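Local coordinates for protein beta-D-glucoside glucohydrolase (Trichoderma reesei, PDB 4I8D) that probably hydrolyses terminal, non-reducing beta-D-glucosyl residues with release of beta-D-glucose, as a family 3 beta-glucosidase of the cellulose-degrading pathway, at residues A[616-621]-A[670-675]. Residues are numbered along the deposited sequence; the frame is centred on the assembly and turned at random.
Sequences ATVTVD and FNIRRR
Val618 and Phe670 form a hydrogen-bonded pair across two antiparallel strands, each backbone giving its N-H to the other's carbonyl. The bond from Phe670 N to Val618 O is short, 2.8 Å, and nearly straight at 172°; the return bond from Val618 N to Phe670 O measures 3.0 Å. At the next such pair, Ile672 N reaches Ala616 O at 2.9 Å, with an angle of 161° at the hydrogen, whereas the partner bond from Ala616 N to Ile672 O is weak. Between them sits the non-hydrogen-bonded pair Thr617 and Asn671. Their side chains run alongside each other on one face of the sheet, pointing the same way, with Thr617 OG1 3.2 Å from Asn671 OD1. The opposite face is apolar. With CG anti to its carbonyl carbon (chi1 -48°), Phe670 turns its ring toward strand 616-621, bringing CE2 to 3.9 Å from Val620 CG1 and CD2 to 4.1 Å from Val618 CB. Ile672 continues the layer: its CG1 lies 3.8 Å from Ala616 CB, and its CD1 meets Val618 CG2. Ile696 and Val698 of strand 692-699, in the second sheet, close over this face, touching Val618, Val620 and Phe670. An alanine in place of Phe670 would probably leave Val620 CG1 and Val698 without the ring they pack on, opening a gap between the sheets. Beyond the ladder, Arg673 and Arg675 form salt bridges with Asp192. Here a polar pair backs onto buried hydrocarbon, as in one layer of a beta-sandwich, consistent with the fibronectin type III-like domain.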
ATOM      1  N   ALA A 616     -20.666  16.467   5.603  1.00 51.98           N
ATOM      2  CA  ALA A 616     -21.108  16.995   4.324  1.00 50.81           C
ATOM      3  C   ALA A 616     -21.220  15.874   3.299  1.00 49.53           C
ATOM      4  O   ALA A 616     -20.664  14.787   3.495  1.00 48.55           O
ATOM      5  CB  ALA A 616     -20.145  18.070   3.839  1.00 50.76           C
ATOM      6  N   THR A 617     -21.935  16.140   2.210  1.00 49.23           N
ATOM      7  CA  THR A 617     -22.087  15.165   1.128  1.00 49.18           C
ATOM      8  C   THR A 617     -22.056  15.832  -0.239  1.00 48.35           C
ATOM      9  O   THR A 617     -22.708  16.856  -0.456  1.00 49.27           O
ATOM     10  CB  THR A 617     -23.375  14.330   1.285  1.00 49.91           C
ATOM     11  OG1 THR A 617     -23.191  13.380   2.344  1.00 51.07           O
ATOM     12  CG2 THR A 617     -23.705  13.578  -0.004  1.00 48.91           C
ATOM     13  N   VAL A 618     -21.290  15.240  -1.150  1.00 46.40           N
ATOM     14  CA  VAL A 618     -21.149  15.764  -2.504  1.00 45.42           C
ATOM     15  C   VAL A 618     -21.574  14.701  -3.522  1.00 44.53           C
ATOM     16  O   VAL A 618     -21.271  13.518  -3.366  1.00 44.86           O
ATOM     17  CB  VAL A 618     -19.706  16.256  -2.778  1.00 44.61           C
ATOM     18  CG1 VAL A 618     -19.635  17.032  -4.082  1.00 44.27           C
ATOM     19  CG2 VAL A 618     -19.205  17.119  -1.630  1.00 44.09           C
ATOM     20  N   THR A 619     -22.257  15.151  -4.570  1.00 43.88           N
ATOM     21  CA  THR A 619     -22.930  14.285  -5.529  1.00 43.27           C
ATOM     22  C   THR A 619     -22.654  14.749  -6.956  1.00 42.84           C
ATOM     23  O   THR A 619     -22.650  15.947  -7.226  1.00 43.37           O
ATOM     24  CB  THR A 619     -24.461  14.322  -5.276  1.00 43.48           C
ATOM     25  OG1 THR A 619     -24.774  13.511  -4.138  1.00 44.12           O
ATOM     26  CG2 THR A 619     -25.271  13.848  -6.493  1.00 42.11           C
ATOM     27  N   VAL A 620     -22.456  13.795  -7.862  1.00 41.92           N
ATOM     28  CA  VAL A 620     -22.362  14.069  -9.294  1.00 42.38           C
ATOM     29  C   VAL A 620     -22.894  12.856 -10.061  1.00 43.36           C
ATOM     30  O   VAL A 620     -22.802  11.723  -9.581  1.00 44.06           O
ATOM     31  CB  VAL A 620     -20.908  14.436  -9.728  1.00 42.07           C
ATOM     32  CG1 VAL A 620     -19.908  13.353  -9.332  1.00 40.88           C
ATOM     33  CG2 VAL A 620     -20.819  14.725 -11.223  1.00 41.91           C
ATOM     34  N   ASP A 621     -23.466  13.103 -11.238  1.00 44.67           N
ATOM     35  CA  ASP A 621     -23.953  12.044 -12.116  1.00 45.49           C
ATOM     36  C   ASP A 621     -22.961  11.734 -13.229  1.00 45.91           C
ATOM     37  O   ASP A 621     -22.539  12.634 -13.971  1.00 46.99           O
ATOM     38  CB  ASP A 621     -25.311  12.421 -12.715  1.00 46.80           C
ATOM     39  CG  ASP A 621     -26.479  12.103 -11.782  1.00 49.28           C
ATOM     40  OD1 ASP A 621     -26.245  11.708 -10.611  1.00 49.44           O
ATOM     41  OD2 ASP A 621     -27.642  12.247 -12.226  1.00 50.21           O
ATOM     42  N   PHE A 670     -19.993  11.221  -2.468  1.00 50.41           N
ATOM     43  CA  PHE A 670     -18.786  11.448  -1.666  1.00 51.30           C
ATOM     44  C   PHE A 670     -19.135  11.903  -0.250  1.00 52.20           C
ATOM     45  O   PHE A 670     -19.645  13.008  -0.047  1.00 53.32           O
ATOM     46  CB  PHE A 670     -17.840  12.467  -2.326  1.00 49.63           C
ATOM     47  CG  PHE A 670     -17.579  12.213  -3.784  1.00 48.26           C
ATOM     48  CD1 PHE A 670     -16.828  11.117  -4.194  1.00 48.56           C
ATOM     49  CD2 PHE A 670     -18.074  13.080  -4.749  1.00 47.96           C
ATOM     50  CE1 PHE A 670     -16.583  10.886  -5.542  1.00 48.10           C
ATOM     51  CE2 PHE A 670     -17.832  12.858  -6.097  1.00 47.83           C
ATOM     52  CZ  PHE A 670     -17.086  11.761  -6.495  1.00 47.36           C
ATOM     53  N   ASN A 671     -18.854  11.045   0.725  1.00 51.54           N
ATOM     54  CA  ASN A 671     -19.117  11.382   2.111  1.00 51.60           C
ATOM     55  C   ASN A 671     -17.926  12.047   2.777  1.00 51.79           C
ATOM     56  O   ASN A 671     -16.837  11.468   2.873  1.00 51.27           O
ATOM     57  CB  ASN A 671     -19.591  10.155   2.890  1.00 52.12           C
ATOM     58  CG  ASN A 671     -20.959   9.669   2.430  1.00 52.89           C
ATOM     59  OD1 ASN A 671     -21.835  10.467   2.070  1.00 52.35           O
ATOM     60  ND2 ASN A 671     -21.150   8.351   2.438  1.00 52.53           N
ATOM     61  N   ILE A 672     -18.146  13.279   3.222  1.00 52.09           N
ATOM     62  CA  ILE A 672     -17.096  14.094   3.808  1.00 52.43           C
ATOM     63  C   ILE A 672     -17.108  13.941   5.324  1.00 53.05           C
ATOM     64  O   ILE A 672     -18.029  14.415   5.983  1.00 56.70           O
ATOM     65  CB  ILE A 672     -17.277  15.593   3.451  1.00 52.97           C
ATOM     66  CG1 ILE A 672     -17.742  15.791   1.996  1.00 52.78           C
ATOM     67  CG2 ILE A 672     -16.019  16.393   3.771  1.00 52.64           C
ATOM     68  CD1 ILE A 672     -16.749  15.367   0.936  1.00 52.24           C
ATOM     69  N   ARG A 673     -16.095  13.276   5.873  1.00 52.05           N
ATOM     70  CA  ARG A 673     -15.918  13.203   7.325  1.00 51.02           C
ATOM     71  C   ARG A 673     -15.434  14.572   7.801  1.00 51.56           C
ATOM     72  O   ARG A 673     -15.108  15.427   6.978  1.00 51.66           O
ATOM     73  CB  ARG A 673     -14.938  12.089   7.713  1.00 50.18           C
ATOM     74  CG  ARG A 673     -15.279  10.720   7.126  1.00 49.59           C
ATOM     75  CD  ARG A 673     -14.108   9.740   7.190  1.00 49.55           C
ATOM     76  NE  ARG A 673     -12.920  10.233   6.482  1.00 49.82           N
ATOM     77  CZ  ARG A 673     -11.819   9.520   6.242  1.00 49.20           C
ATOM     78  NH1 ARG A 673     -11.728   8.259   6.647  1.00 48.55           N
ATOM     79  NH2 ARG A 673     -10.796  10.071   5.595  1.00 48.58           N
ATOM     80  N   ARG A 674     -15.418  14.802   9.112  1.00 51.98           N
ATOM     81  CA  ARG A 674     -15.025  16.110   9.630  1.00 51.90           C
ATOM     82  C   ARG A 674     -13.554  16.386   9.335  1.00 51.41           C
ATOM     83  O   ARG A 674     -13.196  17.484   8.888  1.00 50.15           O
ATOM     84  CB  ARG A 674     -15.307  16.238  11.131  1.00 52.72           C
ATOM     85  CG  ARG A 674     -15.150  17.668  11.656  1.00 52.70           C
ATOM     86  CD  ARG A 674     -15.453  17.785  13.145  1.00 53.35           C
ATOM     87  NE  ARG A 674     -14.814  18.951  13.754  1.00 54.28           N
ATOM     88  CZ  ARG A 674     -15.274  20.201  13.685  1.00 55.32           C
ATOM     89  NH1 ARG A 674     -16.395  20.480  13.025  1.00 54.45           N
ATOM     90  NH2 ARG A 674     -14.603  21.182  14.279  1.00 55.99           N
ATOM     91  N   ARG A 675     -12.720  15.375   9.581  1.00 50.92           N
ATOM     92  CA  ARG A 675     -11.292  15.443   9.297  1.00 49.93           C
ATOM     93  C   ARG A 675     -11.054  15.885   7.850  1.00 49.18           C
ATOM     94  O   ARG A 675     -10.174  16.694   7.596  1.00 49.72           O
ATOM     95  CB  ARG A 675     -10.597  14.104   9.621  1.00 49.81           C
ATOM     96  CG  ARG A 675     -10.955  12.926   8.714  1.00 48.16           C
ATOM     97  CD  ARG A 675     -10.713  11.582   9.382  1.00 47.32           C
ATOM     98  NE  ARG A 675      -9.330  11.377   9.812  1.00 47.75           N
ATOM     99  CZ  ARG A 675      -8.449  10.559   9.223  1.00 46.70           C
ATOM    100  NH1 ARG A 675      -8.775   9.839   8.150  1.00 45.56           N
ATOM    101  NH2 ARG A 675      -7.229  10.452   9.724  1.00 45.46           N
TER